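Local coordinates for alpha-acetolactate decarboxylase (Bacillus subtilis subsp. subtilis str. 168, PDB 5XNE), which catalyses the decarboxylation of (2S)-2-acetolactate to (R)-acetoin, a step on the route from pyruvate to butane-2,3-diol, at residues 10-19 with 129-139; 165-173 with 225-233. One frame throughout, in Å; residues are numbered along the deposited sequence.

In the fold
The two contacts show how a mostly beta protein can use short helices in packing, with one contact at the zinc site and one that adjoins it. Contact 1 closes first along the chain, joining helix 10-14 and the loop after it to loop 129-135 and helix 136-139; contact 2 follows, setting helix 225-232 near the C-terminus against the loop that leads into strand 171-178. Their centres lie about 15 Å apart, and they touch directly: Met10 N and Thr11 N of contact 1 probably donate hydrogen bonds to Ile167 O and Gly166 O of contact 2. Contact 2 holds the zinc ligand His173, while the side chain of Met136 in contact 1 comes within about 7 Å of the metal.

Contact 1 of 2, residues 10-19 with 129-139; sequences MTSLLDGVYD and QEKPYVPMVEA
Tyr18 reaches across to residues 129-139 along one side of its ring, from CB to OH. CB sits over one face of the Tyr133 ring, a CH-pi contact 4.0 Å from the centroid. With CG beside the backbone N (chi1 -58°), the ring then runs back along its partner: CD2 rests on the same face, 3.4 Å from Tyr133 CG, with the two ring planes 51° apart. CE2 and CZ both lie against Val134 O, CE2 with Gln129 CG as a further neighbour, and OH reaches the same oxygen at 2.7 Å, a weak hydrogen bond, with Ala139 CB close by. Lys131 CG lies on the opposite face of the Tyr133 ring. The hydroxyl of Tyr133 gives a 2.6 Å hydrogen bond to the syn side of Asp19 OD1, and Lys40 NZ also bonds to that hydroxyl; Lys131 NZ adds only a long salt bridge to Asp19 OD2. Nearer helix 10-14, Met136 extends its chain so that SD meets Leu13 CD2 at 3.8 Å; SD also meets Met10 CE, the two methionine side chains crossing at about a right angle. Met136 N donates to Leu14 O at 3.0 Å, nearly straight at 167°, and one water joins Leu14 O to Val137 N. Gly16 completes a Schellman motif ending helix 10-14, docked by its last-turn carbonyl onto the N-terminus of helix 136-139, where Pro135 occupies the N-cap position.

Contact 2 of 2, residues 165-173 with 225-233; sequences NGIAVSGYH and FAKDIETTE. With ZN (zinc ion), chain D.
At the zinc site, helix 225-232 packs beside the loop that enters strand 171-178, and Glu233 meets the metal ligand His173. Glu233 OE1 lies over one face of the imidazole, 3.7 Å from His173 NE2, with carboxylate and ring planes 89° apart. The bend at chi2 (-52°) turns the carboxylate toward the metal, where OE1 accepts a hydrogen bond from a zinc-bound water at 2.5 Å; Glu233 thus sits in the second shell and probably helps to orient that water. Its other oxygen, OE2, takes a hydrogen bond from Thr232 OG1, and Arg124 forms a long, weak ion pair with it, so both oxygens are held. Farther from the metal the contact is mixed: an apolar pair, side-chain carbons against backbone polar atoms, and a water bridge. Val169 CG1 meets Ile229 CG2 at 3.9 Å as the two side chains slide past each other, while Val169 CG2 lies against the Glu233 chain. Ile229 CD1 continues to Gly166 N at 3.7 Å, and Phe225 CE2 comes 3.4 Å from Asn165 O. The amide of Asn165 serves both sides: OD1 receives Ser170 N at 2.9 Å, bracing the loop, and ND2 reaches Ala226 O through a water. His173 NE2 binds zinc at 2.2 Å; His175, His186 and three waters complete a six-coordinate, three-histidine zinc centre, with a carboxylate from residues 225-233 holding one of its waters.

Contact 1 of 2, residues 10-19 with 129-139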
loop_
_atom_site.group_PDB
_atom_site.type_symbol
_atom_site.label_atom_id
_atom_site.label_comp_id
_atom_site.label_asym_id
_atom_site.label_seq_id
_atom_site.Cartn_x
_atom_site.Cartn_y
_atom_site.Cartn_z
ATOM N N MET B 10 6.246 6.540 -4.158
ATOM C CA MET B 10 6.297 7.738 -4.973
ATOM C C MET B 10 6.529 8.965 -4.100
ATOM O O MET B 10 7.228 9.892 -4.505
ATOM C CB MET B 10 5.003 7.901 -5.788
ATOM C CG MET B 10 5.020 9.086 -6.720
ATOM S SD MET B 10 6.260 8.878 -8.015
ATOM C CE MET B 10 6.175 10.471 -8.822
ATOM N N THR B 11 5.976 8.962 -2.896
ATOM C CA THR B 11 6.179 10.131 -2.044
ATOM C C THR B 11 7.636 10.276 -1.590
ATOM O O THR B 11 8.085 11.401 -1.336
ATOM C CB THR B 11 5.270 10.107 -0.833
ATOM O OG1 THR B 11 5.487 8.903 -0.092
ATOM C CG2 THR B 11 3.795 10.215 -1.276
ATOM N N SER B 12 8.386 9.176 -1.502
ATOM C CA SER B 12 9.821 9.295 -1.207
ATOM C C SER B 12 10.556 9.924 -2.384
ATOM O O SER B 12 11.456 10.768 -2.199
ATOM C CB SER B 12 10.426 7.928 -0.840
ATOM O OG SER B 12 11.808 8.040 -0.471
ATOM N N LEU B 13 10.170 9.540 -3.600
ATOM C CA LEU B 13 10.720 10.168 -4.785
ATOM C C LEU B 13 10.397 11.674 -4.810
ATOM O O LEU B 13 11.269 12.497 -5.106
ATOM C CB LEU B 13 10.191 9.471 -6.046
ATOM C CG LEU B 13 11.102 9.394 -7.265
ATOM C CD1 LEU B 13 12.390 8.607 -6.998
ATOM C CD2 LEU B 13 10.329 8.824 -8.452
ATOM N N LEU B 14 9.162 12.038 -4.460
ATOM C CA LEU B 14 8.771 13.445 -4.411
ATOM C C LEU B 14 9.697 14.241 -3.499
ATOM O O LEU B 14 10.041 15.381 -3.808
ATOM C CB LEU B 14 7.329 13.595 -3.927
ATOM C CG LEU B 14 6.183 13.199 -4.853
ATOM C CD1 LEU B 14 4.852 13.490 -4.155
ATOM C CD2 LEU B 14 6.277 13.926 -6.193
ATOM N N ASP B 15 10.108 13.619 -2.393
ATOM C CA ASP B 15 10.948 14.278 -1.390
ATOM C C ASP B 15 12.427 14.333 -1.799
ATOM O O ASP B 15 13.273 14.803 -1.038
ATOM C CB ASP B 15 10.812 13.569 -0.039
ATOM C CG ASP B 15 11.436 14.363 1.110
ATOM O OD1 ASP B 15 11.189 15.585 1.188
ATOM O OD2 ASP B 15 12.184 13.773 1.914
ATOM N N GLY B 16 12.747 13.847 -2.995
ATOM C CA GLY B 16 14.101 13.961 -3.504
ATOM C C GLY B 16 15.019 12.833 -3.077
ATOM O O GLY B 16 16.242 12.949 -3.146
ATOM N N VAL B 17 14.436 11.727 -2.640
ATOM C CA VAL B 17 15.224 10.552 -2.316
ATOM C C VAL B 17 15.417 9.788 -3.615
ATOM O O VAL B 17 14.587 8.968 -4.002
ATOM C CB VAL B 17 14.545 9.685 -1.252
ATOM C CG1 VAL B 17 15.330 8.413 -0.996
ATOM C CG2 VAL B 17 14.391 10.485 0.041
ATOM N N TYR B 18 16.505 10.083 -4.307
ATOM C CA TYR B 18 16.722 9.489 -5.627
ATOM C C TYR B 18 17.673 8.306 -5.612
ATOM O O TYR B 18 17.909 7.698 -6.651
ATOM C CB TYR B 18 17.243 10.541 -6.606
ATOM C CG TYR B 18 16.324 11.727 -6.766
ATOM C CD1 TYR B 18 14.941 11.574 -6.735
ATOM C CD2 TYR B 18 16.835 13.011 -6.925
ATOM C CE1 TYR B 18 14.087 12.670 -6.875
ATOM C CE2 TYR B 18 15.995 14.105 -7.063
ATOM C CZ TYR B 18 14.627 13.935 -7.032
ATOM O OH TYR B 18 13.795 15.020 -7.163
ATOM N N ASP B 19 18.215 7.972 -4.448
ATOM C CA ASP B 19 19.153 6.856 -4.343
ATOM C C ASP B 19 18.524 5.730 -3.533
ATOM O O ASP B 19 18.304 5.888 -2.335
ATOM C CB ASP B 19 20.465 7.304 -3.685
ATOM C CG ASP B 19 21.302 8.225 -4.570
ATOM O OD1 ASP B 19 20.843 8.648 -5.651
ATOM O OD2 ASP B 19 22.434 8.527 -4.158
ATOM N N GLN B 129 20.606 13.543 -11.642
ATOM C CA GLN B 129 20.631 14.652 -10.701
ATOM C C GLN B 129 21.921 14.656 -9.907
ATOM O O GLN B 129 22.492 13.604 -9.644
ATOM C CB GLN B 129 19.443 14.558 -9.735
ATOM C CG GLN B 129 18.084 14.508 -10.424
ATOM C CD GLN B 129 17.703 15.846 -11.023
ATOM O OE1 GLN B 129 17.654 16.863 -10.322
ATOM N NE2 GLN B 129 17.431 15.860 -12.328
ATOM N N GLU B 130 22.369 15.843 -9.505
ATOM C CA GLU B 130 23.550 15.956 -8.660
ATOM C C GLU B 130 23.182 16.343 -7.239
ATOM O O GLU B 130 22.299 17.173 -7.017
ATOM C CB GLU B 130 24.528 16.982 -9.233
ATOM C CG GLU B 130 25.017 16.671 -10.628
ATOM C CD GLU B 130 26.349 17.339 -10.933
ATOM O OE1 GLU B 130 26.387 18.589 -11.020
ATOM O OE2 GLU B 130 27.356 16.610 -11.093
ATOM N N LYS B 131 23.858 15.741 -6.263
ATOM C CA LYS B 131 23.612 16.097 -4.870
ATOM C C LYS B 131 24.112 17.524 -4.595
ATOM O O LYS B 131 25.071 17.968 -5.219
ATOM C CB LYS B 131 24.286 15.087 -3.931
ATOM C CG LYS B 131 23.586 13.712 -3.929
ATOM C CD LYS B 131 24.518 12.602 -3.496
ATOM C CE LYS B 131 23.744 11.327 -3.231
ATOM N NZ LYS B 131 22.948 11.439 -1.970
ATOM N N PRO B 132 23.443 18.251 -3.687
ATOM C CA PRO B 132 22.255 17.836 -2.941
ATOM C C PRO B 132 21.021 17.842 -3.824
ATOM O O PRO B 132 20.819 18.757 -4.621
ATOM C CB PRO B 132 22.144 18.889 -1.838
ATOM C CG PRO B 132 22.751 20.100 -2.441
ATOM C CD PRO B 132 23.858 19.623 -3.329
ATOM N N TYR B 133 20.213 16.805 -3.677
ATOM C CA TYR B 133 19.028 16.647 -4.502
ATOM C C TYR B 133 17.958 17.684 -4.163
ATOM O O TYR B 133 17.836 18.121 -3.014
ATOM C CB TYR B 133 18.461 15.236 -4.330
ATOM C CG TYR B 133 19.335 14.124 -4.868
ATOM C CD1 TYR B 133 20.153 14.313 -5.978
ATOM C CD2 TYR B 133 19.338 12.870 -4.259
ATOM C CE1 TYR B 133 20.943 13.287 -6.477
ATOM C CE2 TYR B 133 20.124 11.839 -4.745
ATOM C CZ TYR B 133 20.916 12.040 -5.855
ATOM O OH TYR B 133 21.680 11.001 -6.341
ATOM N N VAL B 134 17.190 18.070 -5.176
ATOM C CA VAL B 134 16.013 18.910 -4.996
ATOM C C VAL B 134 14.740 18.060 -5.083
ATOM O O VAL B 134 14.786 16.931 -5.587
ATOM C CB VAL B 134 15.979 20.041 -6.045
ATOM C CG1 VAL B 134 17.275 20.844 -5.965
ATOM C CG2 VAL B 134 15.778 19.489 -7.455
ATOM N N PRO B 135 13.604 18.580 -4.582
ATOM C CA PRO B 135 12.358 17.809 -4.681
ATOM C C PRO B 135 11.980 17.554 -6.135
ATOM O O PRO B 135 12.397 18.303 -7.034
ATOM C CB PRO B 135 11.324 18.706 -3.995
ATOM C CG PRO B 135 12.129 19.584 -3.093
ATOM C CD PRO B 135 13.412 19.829 -3.825
ATOM N N MET B 136 11.197 16.509 -6.371
ATOM C CA MET B 136 10.928 16.094 -7.743
ATOM C C MET B 136 10.173 17.140 -8.556
ATOM O O MET B 136 10.381 17.234 -9.759
ATOM C CB MET B 136 10.157 14.777 -7.768
ATOM C CG MET B 136 10.184 14.135 -9.136
ATOM S SD MET B 136 9.442 12.497 -9.124
ATOM C CE MET B 136 9.485 12.117 -10.888
ATOM N N VAL B 137 9.316 17.924 -7.905
ATOM C CA VAL B 137 8.590 18.984 -8.608
ATOM C C VAL B 137 9.571 19.968 -9.242
ATOM O O VAL B 137 9.341 20.463 -10.350
ATOM C CB VAL B 137 7.618 19.723 -7.665
ATOM C CG1 VAL B 137 7.178 21.059 -8.269
ATOM C CG2 VAL B 137 6.407 18.852 -7.382
ATOM N N GLU B 138 10.690 20.214 -8.566
ATOM C CA GLU B 138 11.729 21.078 -9.121
ATOM C C GLU B 138 12.572 20.345 -10.148
ATOM O O GLU B 138 12.950 20.912 -11.175
ATOM C CB GLU B 138 12.631 21.628 -8.009
ATOM C CG GLU B 138 11.881 22.406 -6.942
ATOM C CD GLU B 138 11.011 23.519 -7.515
ATOM O OE1 GLU B 138 11.408 24.135 -8.532
ATOM O OE2 GLU B 138 9.927 23.775 -6.942
ATOM N N ALA B 139 12.870 19.079 -9.869
ATOM C CA ALA B 139 13.766 18.310 -10.717
ATOM C C ALA B 139 13.200 18.083 -12.125
ATOM O O ALA B 139 13.964 17.986 -13.088
ATOM C CB ALA B 139 14.096 16.966 -10.058
HETATM O O HOH W 1 8.407 17.221 -5.199
#

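Contact 2 of 2, residues 165-173 with 225-233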
loop_
_atom_site.group_PDB
_atom_site.type_symbol
_atom_site.label_atom_id
_atom_site.label_comp_id
_atom_site.label_asym_id
_atom_site.label_seq_id
_atom_site.Cartn_x
_atom_site.Cartn_y
_atom_site.Cartn_z
ATOM N N ASN B 165 -2.479 5.465 -4.098
ATOM C CA ASN B 165 -1.830 6.690 -4.564
ATOM C C ASN B 165 -0.847 7.199 -3.515
ATOM O O ASN B 165 -1.174 7.254 -2.336
ATOM C CB ASN B 165 -2.852 7.775 -4.886
ATOM C CG ASN B 165 -2.294 8.847 -5.825
ATOM O OD1 ASN B 165 -1.510 8.561 -6.743
ATOM N ND2 ASN B 165 -2.689 10.092 -5.589
ATOM N N GLY B 166 0.353 7.569 -3.946
ATOM C CA GLY B 166 1.398 7.912 -3.000
ATOM C C GLY B 166 2.384 6.780 -2.756
ATOM O O GLY B 166 3.583 7.039 -2.641
ATOM N N ILE B 167 1.908 5.537 -2.664
ATOM C CA ILE B 167 2.820 4.411 -2.794
ATOM C C ILE B 167 3.229 4.301 -4.258
ATOM O O ILE B 167 4.415 4.396 -4.594
ATOM C CB ILE B 167 2.201 3.099 -2.309
ATOM C CG1 ILE B 167 2.028 3.154 -0.788
ATOM C CG2 ILE B 167 3.089 1.921 -2.712
ATOM C CD1 ILE B 167 1.196 2.007 -0.234
ATOM N N ALA B 168 2.248 4.124 -5.129
ATOM C CA ALA B 168 2.485 4.189 -6.566
ATOM C C ALA B 168 1.712 5.376 -7.134
ATOM O O ALA B 168 1.298 6.271 -6.388
ATOM C CB ALA B 168 2.077 2.889 -7.233
ATOM N N VAL B 169 1.525 5.403 -8.446
ATOM C CA VAL B 169 0.786 6.479 -9.076
ATOM C C VAL B 169 -0.613 5.995 -9.446
ATOM O O VAL B 169 -0.761 5.135 -10.307
ATOM C CB VAL B 169 1.507 6.999 -10.336
ATOM C CG1 VAL B 169 0.665 8.073 -11.014
ATOM C CG2 VAL B 169 2.891 7.529 -9.972
ATOM N N SER B 170 -1.626 6.523 -8.763
ATOM C CA SER B 170 -3.017 6.154 -9.017
ATOM C C SER B 170 -3.386 6.337 -10.490
ATOM O O SER B 170 -2.967 7.310 -11.128
ATOM C CB SER B 170 -3.955 7.001 -8.142
ATOM O OG SER B 170 -5.304 6.701 -8.416
ATOM N N GLY B 171 -4.184 5.413 -11.013
ATOM C CA GLY B 171 -4.584 5.467 -12.408
ATOM C C GLY B 171 -3.538 4.837 -13.313
ATOM O O GLY B 171 -2.835 3.908 -12.904
ATOM N N TYR B 172 -3.453 5.324 -14.549
ATOM C CA TYR B 172 -2.488 4.791 -15.504
ATOM C C TYR B 172 -1.117 5.394 -15.301
ATOM O O TYR B 172 -0.968 6.614 -15.179
ATOM C CB TYR B 172 -2.930 5.057 -16.948
ATOM C CG TYR B 172 -4.176 4.320 -17.374
ATOM C CD1 TYR B 172 -4.099 3.035 -17.904
ATOM C CD2 TYR B 172 -5.429 4.915 -17.268
ATOM C CE1 TYR B 172 -5.243 2.361 -18.306
ATOM C CE2 TYR B 172 -6.577 4.250 -17.662
ATOM C CZ TYR B 172 -6.476 2.977 -18.181
ATOM O OH TYR B 172 -7.618 2.320 -18.577
ATOM N N HIS B 173 -0.110 4.533 -15.283
ATOM C CA HIS B 173 1.270 4.977 -15.283
ATOM C C HIS B 173 1.982 4.154 -16.355
ATOM O O HIS B 173 2.148 2.951 -16.207
ATOM C CB HIS B 173 1.896 4.789 -13.894
ATOM C CG HIS B 173 3.321 5.245 -13.799
ATOM N ND1 HIS B 173 4.072 5.068 -12.663
ATOM C CD2 HIS B 173 4.121 5.872 -14.693
ATOM C CE1 HIS B 173 5.281 5.575 -12.853
ATOM N NE2 HIS B 173 5.341 6.058 -14.082
ATOM N N PHE B 225 0.580 15.694 -1.506
ATOM C CA PHE B 225 1.270 14.730 -2.355
ATOM C C PHE B 225 0.489 14.395 -3.627
ATOM O O PHE B 225 1.089 14.240 -4.698
ATOM C CB PHE B 225 1.583 13.444 -1.572
ATOM C CG PHE B 225 0.400 12.529 -1.378
ATOM C CD1 PHE B 225 -0.425 12.668 -0.271
ATOM C CD2 PHE B 225 0.118 11.524 -2.296
ATOM C CE1 PHE B 225 -1.509 11.827 -0.080
ATOM C CE2 PHE B 225 -0.968 10.682 -2.115
ATOM C CZ PHE B 225 -1.781 10.829 -1.007
ATOM N N ALA B 226 -0.837 14.316 -3.534
ATOM C CA ALA B 226 -1.624 13.897 -4.691
ATOM C C ALA B 226 -1.498 14.908 -5.831
ATOM O O ALA B 226 -1.321 14.517 -6.984
ATOM C CB ALA B 226 -3.085 13.686 -4.309
ATOM N N LYS B 227 -1.551 16.201 -5.524
ATOM C CA LYS B 227 -1.366 17.185 -6.583
ATOM C C LYS B 227 0.079 17.195 -7.078
ATOM O O LYS B 227 0.338 17.471 -8.247
ATOM C CB LYS B 227 -1.770 18.591 -6.120
ATOM C CG LYS B 227 -0.602 19.430 -5.595
ATOM C CD LYS B 227 -1.069 20.718 -4.921
ATOM C CE LYS B 227 -1.928 20.430 -3.710
ATOM N NZ LYS B 227 -2.300 21.628 -2.886
ATOM N N ASP B 228 1.022 16.894 -6.191
ATOM C CA ASP B 228 2.419 16.931 -6.584
ATOM C C ASP B 228 2.696 15.779 -7.547
ATOM O O ASP B 228 3.463 15.927 -8.497
ATOM C CB ASP B 228 3.333 16.875 -5.360
ATOM C CG ASP B 228 3.374 18.199 -4.600
ATOM O OD1 ASP B 228 2.807 19.195 -5.095
ATOM O OD2 ASP B 228 3.988 18.248 -3.517
ATOM N N ILE B 229 2.042 14.649 -7.315
ATOM C CA ILE B 229 2.145 13.521 -8.241
ATOM C C ILE B 229 1.514 13.886 -9.591
ATOM O O ILE B 229 2.081 13.590 -10.645
ATOM C CB ILE B 229 1.491 12.247 -7.653
ATOM C CG1 ILE B 229 2.365 11.689 -6.530
ATOM C CG2 ILE B 229 1.291 11.178 -8.739
ATOM C CD1 ILE B 229 1.775 10.493 -5.802
ATOM N N GLU B 230 0.358 14.549 -9.565
ATOM C CA GLU B 230 -0.252 15.041 -10.801
ATOM C C GLU B 230 0.723 15.895 -11.600
ATOM O O GLU B 230 0.839 15.756 -12.816
ATOM C CB GLU B 230 -1.505 15.863 -10.507
ATOM C CG GLU B 230 -2.736 15.053 -10.158
ATOM C CD GLU B 230 -4.009 15.851 -10.375
ATOM O OE1 GLU B 230 -3.924 16.943 -10.979
ATOM O OE2 GLU B 230 -5.087 15.391 -9.941
ATOM N N THR B 231 1.428 16.769 -10.895
ATOM C CA THR B 231 2.366 17.692 -11.509
ATOM C C THR B 231 3.560 16.988 -12.152
ATOM O O THR B 231 3.922 17.288 -13.290
ATOM C CB THR B 231 2.886 18.707 -10.475
ATOM O OG1 THR B 231 1.817 19.583 -10.093
ATOM C CG2 THR B 231 4.042 19.523 -11.048
ATOM N N THR B 232 4.174 16.059 -11.425
ATOM C CA THR B 232 5.386 15.418 -11.914
ATOM C C THR B 232 5.070 14.387 -12.995
ATOM O O THR B 232 5.864 14.180 -13.917
ATOM C CB THR B 232 6.185 14.734 -10.766
ATOM O OG1 THR B 232 5.417 13.673 -10.195
ATOM C CG2 THR B 232 6.530 15.746 -9.664
ATOM N N GLU B 233 3.903 13.758 -12.908
ATOM C CA GLU B 233 3.630 12.612 -13.772
ATOM C C GLU B 233 2.919 12.990 -15.057
ATOM O O GLU B 233 2.844 12.185 -15.988
ATOM C CB GLU B 233 2.810 11.572 -13.018
ATOM C CG GLU B 233 3.522 11.037 -11.786
ATOM C CD GLU B 233 4.917 10.531 -12.094
ATOM O OE1 GLU B 233 5.042 9.352 -12.488
ATOM O OE2 GLU B 233 5.891 11.309 -11.944
HETATM ZN ZN ZN D . 7.215 7.024 -14.867
HETATM O O HOH W 2 -2.401 12.111 -7.823
HETATM O O HOH W 3 7.310 8.396 -13.001
HETATM O O HOH W 4 8.445 6.000 -13.308
HETATM O O HOH W 5 9.173 8.220 -14.899
#